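Local coordinates for protein mnemiopsin 1 (Mnemiopsis leidyi, PDB 5VP3) that emits light in a calcium-triggered reaction as a ctenophore photoprotein of the EF-hand class, probably by oxidising a coelenterazine substrate held in its helical core, at residues R62-V67 / E72-M77; L126-Y131 / P180-L185; V134-G139 / V145-T150. All coordinates share one frame; numbering follows the deposited sequence.

Contact 1: residues R62-V67 / E72-M77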
loop_
_atom_site.group_PDB
_atom_site.type_symbol
_atom_site.label_atom_id
_atom_site.label_comp_id
_atom_site.label_asym_id
_atom_site.label_seq_id
_atom_site.Cartn_x
_atom_site.Cartn_y
_atom_site.Cartn_z
ATOM N N ARG A 62 -8.382 -5.231 10.926
ATOM C CA ARG A 62 -7.767 -6.308 11.716
ATOM C C ARG A 62 -6.511 -5.819 12.442
ATOM O O ARG A 62 -6.227 -6.232 13.575
ATOM C CB ARG A 62 -7.436 -7.501 10.813
ATOM C CG ARG A 62 -8.630 -8.419 10.574
ATOM C CD ARG A 62 -8.232 -9.657 9.784
ATOM N NE ARG A 62 -7.226 -10.462 10.485
ATOM C CZ ARG A 62 -6.597 -11.508 9.950
ATOM N NH1 ARG A 62 -6.860 -11.883 8.701
ATOM N NH2 ARG A 62 -5.702 -12.183 10.663
ATOM N N MET A 63 -5.759 -4.923 11.816
ATOM C CA MET A 63 -4.613 -4.333 12.491
ATOM C C MET A 63 -5.076 -3.655 13.771
ATOM O O MET A 63 -4.543 -3.924 14.854
ATOM C CB MET A 63 -3.924 -3.354 11.530
ATOM C CG MET A 63 -2.672 -2.704 12.039
ATOM S SD MET A 63 -1.408 -3.969 12.217
ATOM C CE MET A 63 -0.724 -3.526 13.804
ATOM N N ARG A 64 -6.140 -2.842 13.669
ATOM C CA ARG A 64 -6.719 -2.144 14.821
ATOM C C ARG A 64 -7.054 -3.107 15.951
ATOM O O ARG A 64 -6.830 -2.800 17.130
ATOM C CB ARG A 64 -7.983 -1.397 14.366
ATOM C CG ARG A 64 -8.768 -0.711 15.455
ATOM C CD ARG A 64 -10.022 -0.048 14.910
ATOM N NE ARG A 64 -11.077 -1.002 14.609
ATOM C CZ ARG A 64 -11.916 -1.510 15.511
ATOM N NH1 ARG A 64 -11.856 -1.142 16.777
ATOM N NH2 ARG A 64 -12.830 -2.395 15.132
ATOM N N GLN A 65 -7.579 -4.288 15.611
ATOM C CA GLN A 65 -7.999 -5.226 16.644
ATOM C C GLN A 65 -6.825 -5.725 17.460
ATOM O O GLN A 65 -6.985 -6.005 18.648
ATOM C CB GLN A 65 -8.700 -6.414 16.016
ATOM C CG GLN A 65 -10.024 -6.078 15.310
ATOM C CD GLN A 65 -10.624 -7.276 14.593
ATOM O OE1 GLN A 65 -10.624 -8.391 15.135
ATOM N NE2 GLN A 65 -11.137 -7.062 13.356
ATOM N N LEU A 66 -5.646 -5.840 16.842
ATOM C CA LEU A 66 -4.493 -6.478 17.462
ATOM C C LEU A 66 -3.644 -5.532 18.283
ATOM O O LEU A 66 -2.681 -5.973 18.888
ATOM C CB LEU A 66 -3.610 -7.109 16.412
ATOM C CG LEU A 66 -4.248 -8.312 15.754
ATOM C CD1 LEU A 66 -3.500 -8.605 14.530
ATOM C CD2 LEU A 66 -4.218 -9.511 16.654
ATOM N N VAL A 67 -3.957 -4.247 18.306
ATOM C CA VAL A 67 -3.194 -3.281 19.066
ATOM C C VAL A 67 -4.200 -2.460 19.848
ATOM O O VAL A 67 -5.399 -2.702 19.765
ATOM C CB VAL A 67 -2.316 -2.377 18.171
ATOM C CG1 VAL A 67 -1.372 -3.221 17.305
ATOM C CG2 VAL A 67 -3.168 -1.475 17.290
ATOM N N GLU A 72 -7.701 8.589 17.150
ATOM C CA GLU A 72 -7.233 9.449 16.073
ATOM C C GLU A 72 -6.148 8.762 15.260
ATOM O O GLU A 72 -6.055 8.949 14.054
ATOM C CB GLU A 72 -6.699 10.758 16.638
ATOM C CG GLU A 72 -7.711 11.466 17.513
ATOM C CD GLU A 72 -7.060 12.321 18.590
ATOM O OE1 GLU A 72 -6.137 11.823 19.267
ATOM O OE2 GLU A 72 -7.462 13.492 18.763
ATOM N N GLN A 73 -5.292 7.977 15.895
ATOM C CA GLN A 73 -4.371 7.191 15.089
ATOM C C GLN A 73 -5.122 6.295 14.122
ATOM O O GLN A 73 -4.754 6.183 12.949
ATOM C CB GLN A 73 -3.508 6.349 15.995
ATOM C CG GLN A 73 -2.316 7.117 16.337
ATOM C CD GLN A 73 -1.754 6.729 17.622
ATOM O OE1 GLN A 73 -2.074 5.648 18.211
ATOM N NE2 GLN A 73 -0.950 7.648 18.145
ATOM N N VAL A 74 -6.191 5.660 14.605
ATOM C CA VAL A 74 -6.931 4.701 13.793
ATOM C C VAL A 74 -7.596 5.421 12.646
ATOM O O VAL A 74 -7.618 4.927 11.505
ATOM C CB VAL A 74 -7.964 3.941 14.657
ATOM C CG1 VAL A 74 -8.909 3.106 13.794
ATOM C CG2 VAL A 74 -7.278 3.002 15.627
ATOM N N GLU A 75 -8.102 6.628 12.918
ATOM C CA GLU A 75 -8.770 7.402 11.882
ATOM C C GLU A 75 -7.767 7.878 10.828
ATOM O O GLU A 75 -8.062 7.862 9.635
ATOM C CB GLU A 75 -9.532 8.562 12.543
ATOM C CG GLU A 75 -10.088 9.572 11.576
ATOM C CD GLU A 75 -11.205 9.032 10.647
ATOM O OE1 GLU A 75 -11.840 7.949 10.897
ATOM O OE2 GLU A 75 -11.446 9.729 9.645
ATOM N N LYS A 76 -6.568 8.278 11.243
ATOM C CA LYS A 76 -5.513 8.578 10.270
ATOM C C LYS A 76 -5.182 7.381 9.379
ATOM O O LYS A 76 -4.905 7.554 8.183
ATOM C CB LYS A 76 -4.238 9.042 10.981
ATOM C CG LYS A 76 -4.319 10.434 11.542
ATOM C CD LYS A 76 -4.609 11.491 10.442
ATOM C CE LYS A 76 -4.701 12.926 10.996
ATOM N NZ LYS A 76 -3.421 13.319 11.670
ATOM N N MET A 77 -5.101 6.176 9.960
ATOM C CA MET A 77 -4.818 4.984 9.179
ATOM C C MET A 77 -5.949 4.691 8.210
ATOM O O MET A 77 -5.699 4.361 7.040
ATOM C CB MET A 77 -4.608 3.780 10.105
ATOM C CG MET A 77 -4.682 2.421 9.370
ATOM S SD MET A 77 -4.230 1.018 10.389
ATOM C CE MET A 77 -5.663 0.858 11.422
#

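Contact 2: residues L126-Y131 / P180-L185. With NI (nickel (II) ion), chain F; CD (cadmium ion), chain D.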
loop_
_atom_site.group_PDB
_atom_site.type_symbol
_atom_site.label_atom_id
_atom_site.label_comp_id
_atom_site.label_asym_id
_atom_site.label_seq_id
_atom_site.Cartn_x
_atom_site.Cartn_y
_atom_site.Cartn_z
ATOM N N LEU A 126 2.566 8.591 3.102
ATOM C CA LEU A 126 1.360 8.838 3.889
ATOM C C LEU A 126 0.832 7.539 4.514
ATOM O O LEU A 126 0.461 7.501 5.694
ATOM C CB LEU A 126 0.283 9.492 2.993
ATOM C CG LEU A 126 -1.170 9.516 3.501
ATOM C CD1 LEU A 126 -1.336 10.529 4.623
ATOM C CD2 LEU A 126 -2.132 9.860 2.431
ATOM N N LEU A 127 0.740 6.472 3.722
ATOM C CA LEU A 127 0.241 5.201 4.254
ATOM C C LEU A 127 1.180 4.654 5.324
ATOM O O LEU A 127 0.743 4.180 6.377
ATOM C CB LEU A 127 0.098 4.213 3.105
ATOM C CG LEU A 127 -0.417 2.806 3.358
ATOM C CD1 LEU A 127 -1.845 2.880 3.696
ATOM C CD2 LEU A 127 -0.247 1.925 2.147
ATOM N N SER A 128 2.482 4.745 5.092
ATOM C CA SER A 128 3.440 4.189 6.043
ATOM C C SER A 128 3.417 4.951 7.357
ATOM O O SER A 128 3.414 4.339 8.436
ATOM C CB SER A 128 4.837 4.210 5.420
ATOM O OG SER A 128 5.806 3.719 6.299
ATOM N N ASN A 129 3.397 6.286 7.299
ATOM C CA ASN A 129 3.415 7.078 8.527
ATOM C C ASN A 129 2.110 6.991 9.318
ATOM O O ASN A 129 2.123 7.165 10.554
ATOM C CB ASN A 129 3.762 8.523 8.175
ATOM C CG ASN A 129 5.265 8.683 7.900
ATOM O OD1 ASN A 129 6.088 8.174 8.649
ATOM N ND2 ASN A 129 5.618 9.337 6.811
ATOM N N ALA A 130 0.991 6.681 8.661
ATOM C CA ALA A 130 -0.226 6.445 9.429
ATOM C C ALA A 130 -0.196 5.080 10.100
ATOM O O ALA A 130 -0.634 4.922 11.254
ATOM C CB ALA A 130 -1.452 6.552 8.528
ATOM N N TYR A 131 0.275 4.075 9.396
ATOM C CA TYR A 131 0.362 2.771 10.024
ATOM C C TYR A 131 1.370 2.794 11.156
ATOM O O TYR A 131 1.198 2.101 12.163
ATOM C CB TYR A 131 0.783 1.734 9.012
ATOM C CG TYR A 131 -0.323 0.922 8.422
ATOM C CD1 TYR A 131 -0.936 1.311 7.259
ATOM C CD2 TYR A 131 -0.723 -0.267 9.007
ATOM C CE1 TYR A 131 -1.940 0.541 6.684
ATOM C CE2 TYR A 131 -1.720 -1.022 8.463
ATOM C CZ TYR A 131 -2.341 -0.602 7.292
ATOM O OH TYR A 131 -3.325 -1.346 6.684
ATOM N N PRO A 180 11.539 6.628 8.346
ATOM C CA PRO A 180 12.034 6.414 6.970
ATOM C C PRO A 180 12.291 4.970 6.636
ATOM O O PRO A 180 12.268 4.577 5.462
ATOM C CB PRO A 180 13.336 7.232 6.930
ATOM C CG PRO A 180 13.240 8.195 8.094
ATOM C CD PRO A 180 12.457 7.458 9.144
ATOM N N GLU A 181 12.524 4.144 7.624
ATOM C CA GLU A 181 12.778 2.763 7.309
ATOM C C GLU A 181 11.479 2.011 7.097
ATOM O O GLU A 181 11.461 1.015 6.373
ATOM C CB GLU A 181 13.603 2.125 8.418
ATOM C CG GLU A 181 14.978 2.792 8.613
ATOM C CD GLU A 181 15.764 2.206 9.760
ATOM O OE1 GLU A 181 15.080 1.727 10.682
ATOM O OE2 GLU A 181 17.038 2.154 9.700
ATOM N N LEU A 182 10.402 2.436 7.744
ATOM C CA LEU A 182 9.137 1.784 7.453
ATOM C C LEU A 182 8.639 2.245 6.085
ATOM O O LEU A 182 8.094 1.442 5.322
ATOM C CB LEU A 182 8.115 2.063 8.552
ATOM C CG LEU A 182 6.791 1.311 8.428
ATOM C CD1 LEU A 182 6.899 -0.156 8.688
ATOM C CD2 LEU A 182 5.702 1.873 9.309
ATOM N N VAL A 183 8.909 3.504 5.724
ATOM C CA VAL A 183 8.631 3.936 4.360
ATOM C C VAL A 183 9.341 3.015 3.385
ATOM O O VAL A 183 8.729 2.451 2.463
ATOM C CB VAL A 183 9.053 5.403 4.152
ATOM C CG1 VAL A 183 8.967 5.799 2.674
ATOM C CG2 VAL A 183 8.199 6.294 4.952
ATOM N N HIS A 184 10.641 2.833 3.577
ATOM C CA HIS A 184 11.382 1.951 2.689
ATOM C C HIS A 184 10.663 0.612 2.570
ATOM O O HIS A 184 10.461 0.087 1.466
ATOM C CB HIS A 184 12.827 1.762 3.197
ATOM C CG HIS A 184 13.607 0.712 2.450
ATOM N ND1 HIS A 184 14.555 1.023 1.494
ATOM C CD2 HIS A 184 13.571 -0.645 2.510
ATOM C CE1 HIS A 184 15.071 -0.092 1.005
ATOM N NE2 HIS A 184 14.485 -1.122 1.599
ATOM N N LEU A 185 10.276 0.040 3.712
ATOM C CA LEU A 185 9.616 -1.268 3.736
ATOM C C LEU A 185 8.289 -1.243 2.996
ATOM O O LEU A 185 7.957 -2.172 2.246
ATOM C CB LEU A 185 9.397 -1.658 5.187
ATOM C CG LEU A 185 9.048 -3.093 5.483
ATOM C CD1 LEU A 185 9.447 -3.371 6.930
ATOM C CD2 LEU A 185 7.550 -3.367 5.283
HETATM NI NI NI F . 15.641 2.719 1.156
HETATM CD CD CD D . 16.575 1.536 12.491
#

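Contact 3: residues V134-G139 / V145-T150. With CD (cadmium ion), chain C.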
loop_
_atom_site.group_PDB
_atom_site.type_symbol
_atom_site.label_atom_id
_atom_site.label_comp_id
_atom_site.label_asym_id
_atom_site.label_seq_id
_atom_site.Cartn_x
_atom_site.Cartn_y
_atom_site.Cartn_z
ATOM N N VAL A 134 0.038 3.308 14.482
ATOM C CA VAL A 134 -0.822 2.225 14.923
ATOM C C VAL A 134 0.018 1.008 15.304
ATOM O O VAL A 134 -0.266 0.320 16.297
ATOM C CB VAL A 134 -1.855 1.938 13.817
ATOM C CG1 VAL A 134 -2.671 0.727 14.116
ATOM C CG2 VAL A 134 -2.780 3.123 13.684
ATOM N N LEU A 135 1.070 0.731 14.536
ATOM C CA LEU A 135 1.954 -0.394 14.842
ATOM C C LEU A 135 2.687 -0.183 16.153
ATOM O O LEU A 135 3.035 -1.140 16.843
ATOM C CB LEU A 135 2.997 -0.587 13.726
ATOM C CG LEU A 135 2.697 -1.499 12.534
ATOM C CD1 LEU A 135 1.475 -1.100 11.924
ATOM C CD2 LEU A 135 3.802 -1.335 11.531
ATOM N N ASP A 136 3.009 1.054 16.461
ATOM C CA ASP A 136 3.809 1.351 17.621
ATOM C C ASP A 136 2.959 1.200 18.857
ATOM O O ASP A 136 2.675 2.188 19.496
ATOM C CB ASP A 136 4.347 2.768 17.539
ATOM C CG ASP A 136 5.082 3.179 18.796
ATOM O OD1 ASP A 136 5.493 2.285 19.567
ATOM O OD2 ASP A 136 5.233 4.407 19.019
ATOM N N ASP A 137 2.573 -0.010 19.224
ATOM C CA ASP A 137 1.705 -0.206 20.382
ATOM C C ASP A 137 2.425 0.075 21.694
ATOM O O ASP A 137 1.744 0.316 22.696
ATOM C CB ASP A 137 1.195 -1.643 20.359
ATOM C CG ASP A 137 -0.214 -1.812 20.948
ATOM O OD1 ASP A 137 -0.976 -0.823 21.112
ATOM O OD2 ASP A 137 -0.534 -2.997 21.213
ATOM N N ASP A 138 3.779 0.048 21.675
ATOM C CA ASP A 138 4.661 0.423 22.799
ATOM C C ASP A 138 4.419 1.832 23.280
ATOM O O ASP A 138 4.702 2.150 24.437
ATOM C CB ASP A 138 6.159 0.394 22.373
ATOM C CG ASP A 138 6.777 -0.960 22.474
ATOM O OD1 ASP A 138 6.112 -1.916 22.930
ATOM O OD2 ASP A 138 7.939 -1.073 22.094
ATOM N N GLY A 139 4.133 2.738 22.361
ATOM C CA GLY A 139 4.299 4.137 22.697
ATOM C C GLY A 139 5.700 4.685 22.613
ATOM O O GLY A 139 5.902 5.843 22.997
ATOM N N VAL A 145 10.447 -5.340 16.284
ATOM C CA VAL A 145 10.135 -6.471 15.407
ATOM C C VAL A 145 8.810 -7.091 15.790
ATOM O O VAL A 145 8.072 -7.559 14.912
ATOM C CB VAL A 145 11.232 -7.559 15.376
ATOM C CG1 VAL A 145 12.514 -7.019 14.889
ATOM C CG2 VAL A 145 11.411 -8.187 16.718
ATOM N N GLU A 146 8.504 -7.151 17.090
ATOM C CA GLU A 146 7.198 -7.683 17.514
ATOM C C GLU A 146 6.072 -6.807 16.981
ATOM O O GLU A 146 5.066 -7.308 16.464
ATOM C CB GLU A 146 7.116 -7.788 19.042
ATOM C CG GLU A 146 7.878 -8.958 19.677
ATOM C CD GLU A 146 7.500 -10.332 19.122
ATOM O OE1 GLU A 146 6.375 -10.505 18.617
ATOM O OE2 GLU A 146 8.343 -11.250 19.181
ATOM N N GLU A 147 6.243 -5.484 17.047
ATOM C CA GLU A 147 5.237 -4.622 16.433
ATOM C C GLU A 147 5.073 -4.922 14.951
ATOM O O GLU A 147 3.948 -4.872 14.438
ATOM C CB GLU A 147 5.578 -3.157 16.728
ATOM C CG GLU A 147 5.336 -2.860 18.220
ATOM C CD GLU A 147 5.835 -1.492 18.689
ATOM O OE1 GLU A 147 5.376 -0.996 19.728
ATOM O OE2 GLU A 147 6.708 -0.903 18.053
ATOM N N LEU A 148 6.149 -5.298 14.247
ATOM C CA LEU A 148 5.985 -5.565 12.815
ATOM C C LEU A 148 5.343 -6.930 12.579
ATOM O O LEU A 148 4.552 -7.092 11.643
ATOM C CB LEU A 148 7.319 -5.490 12.072
ATOM C CG LEU A 148 7.211 -5.689 10.560
ATOM C CD1 LEU A 148 6.479 -4.477 9.897
ATOM C CD2 LEU A 148 8.578 -5.928 9.933
ATOM N N LYS A 149 5.677 -7.912 13.421
ATOM C CA LYS A 149 5.028 -9.216 13.368
ATOM C C LYS A 149 3.511 -9.081 13.517
ATOM O O LYS A 149 2.742 -9.766 12.835
ATOM C CB LYS A 149 5.589 -10.128 14.472
ATOM C CG LYS A 149 7.004 -10.697 14.222
ATOM C CD LYS A 149 7.634 -11.242 15.525
ATOM C CE LYS A 149 7.224 -12.678 15.840
ATOM N NZ LYS A 149 7.788 -13.120 17.145
ATOM N N THR A 150 3.062 -8.252 14.447
ATOM C CA THR A 150 1.632 -8.043 14.569
ATOM C C THR A 150 1.046 -7.641 13.237
ATOM O O THR A 150 0.006 -8.164 12.833
ATOM C CB THR A 150 1.368 -7.008 15.635
ATOM O OG1 THR A 150 1.922 -7.515 16.857
ATOM C CG2 THR A 150 -0.116 -6.764 15.789
HETATM CD CD CD C . 7.105 0.718 19.503
HETATM O O HOH W 1 1.854 -3.676 16.285
HETATM O O HOH W 2 9.224 -0.730 20.346
#

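Contact 1: residues R62-V67 / E72-M77
A helical hairpin brings Arg64 onto Val74 and Met77 where helix 53-66, which carries the cadmium ligand Glu55 nearer its start, turns back into helix 71-87. The short axes of 62-66 and 72-77 run at 160° to each other, nearly antiparallel, yet come no nearer than 11.2 Å. The axes are widely spaced, and the contact is made almost wholly by side chains: the stems of Arg64 and Met77 reach across, and Val74 meets the arginine. The nearest CA pair, Arg64 and Val74, is separated by 6.9 Å.

On the outer side the aliphatic part of Arg64 lies against the valine, an apolar contact made by the methylenes of a charged residue. Its CD comes to 3.5 Å from Val74 CG1, and its CG stands 4.0 Å from Val74 CG2, so both methyls are used. With CG anti to the backbone N (chi1 175°) the chain reaches straight out to the valine; it then bends at chi3 (76°), and NH2 forms a salt bridge with Asp61, in its own helix.

On the inner side two buried methionines meet. Met63 starts out toward the other helix, but its sulfur and methyl lead away to Leu135 and Thr150 on the neighbouring helices 123-135 and 145-154. Met77 also touches Tyr131, so the hairpin lies over a layer of further helices. Met77 spans the gap with an extended chain up to SD: this sulfur lies 4.4 Å from Met63 CG, and its methyl CE also ends 4.4 Å from Arg64 CB.

Contact 2: residues L126-Y131 / P180-L185
Ser128 presses its hydroxyl against the backbone of helix 179-190 between Leu182 and Val183. OG lies 3.2 Å from Leu182 C and equally 3.2 Å from Val183 N, but the angle at that amide is poor, so the approach is packing and not a hydrogen bond. OG points there because it stands anti to the serine's own backbone N (chi1 178°).

Two apolar side chains flank the small residue. Leu182 brings CD2 to 3.5 Å from Ser128 O, so one branch of the leucine reaches the backbone as well as the hydroxyl. Val183 adds CG2, 4.0 Å from Ser128 CB, and the same methyl is approached loosely by the amide end of Asn129, whose ND2 is 4.4 Å away. The small side chain is consistent with the close approach of the helices: the segment axes come to 8.8 Å at an angle of 124°, and the CA atoms of Ser128 and Val183 are 5.5 Å apart.

Further out, Phe186 touches Ser128 and Leu127, and its ring meets that of Tyr131 with planes about 60° apart. The face of 180-185 turned away from Ser128 carries metal ligands: His184 ND1 binds a nickel ion, and Glu181 OE1 binds cadmium together with Asp170, Thr174, the backbone O of Lys176, and Glu178. Glu181 OE2 accepts a hydrogen bond from Asp172 N, which steadies the carboxylate. Helix 123-135 leads into one cadmium loop while helix 179-190 holds the last ligand of the next, an arrangement characteristic of a paired EF-hand domain.

Contact 3: residues V134-G139 / V145-T150
This is the metal-binding contact of an EF-hand, in which Asp136 at the start of the loop and Glu147 at its end meet round one cadmium ion. Helix 123-135 stops just before Asp136, and helix 145-154 has begun by Glu147, giving the helix-loop-helix order of the motif.

Asp136 binds through a single oxygen, OD1, 2.2 Å from the cadmium. Glu147 binds through both of its own: OE1 lies 2.4 Å and OE2 2.2 Å from the ion, a bidentate grip. The two side chains run alongside each other, pointing the same way, with their carboxylate planes turned 69° apart; OD1 and OE1 come close because both bind the same ion. Asp140, Thr142 through its backbone O, and a water complete the site.

Glu147 reaches the ion on a chain extended beyond CG (chi2 171°). Its OE1 is fixed a second time by Asp138 N, which donates over 2.7 Å at an N-H...O angle of 161°, nearly along the carboxylate C-O axis. The loop thus orients the glutamate through its backbone as well as through the metal. Asp136 OD2 accepts a hydrogen bond from Gly141 N, which holds that carboxylate in turn.

Behind the site, one water donates to Leu135 O at 2.9 Å and to Glu147 O at 3.0 Å, joining the end of one helix to the start of the next. Leu135 CD2 packs 4.4 Å from Leu148 CD1 on the inner side.

Carboxylates gathered this closely would probably repel one another without a cation, consistent with a site made for calcium, which cadmium probably replaces here.

How the contacts relate
All three contacts are partly buried, but their chemistry differs. Contact 1 is apolar, with an exposed arginine on its outer side and buried methionines within; contact 2 lies nearest the chain's centre and relies on a small serine; contact 3 is dominated by metal coordination. Helix 123-135 serves both contact 2 and contact 3, and contact 3 is nested in the chain between the segments of contact 2. Contact 1 closes earlier in sequence but packs on both: Met77 SD is 3.8 Å from Tyr131 CE2, and Leu66 CB is 3.6 Å from Thr150 CG2. Contacts 2 and 3 meet more thinly, through Leu185 and Leu148.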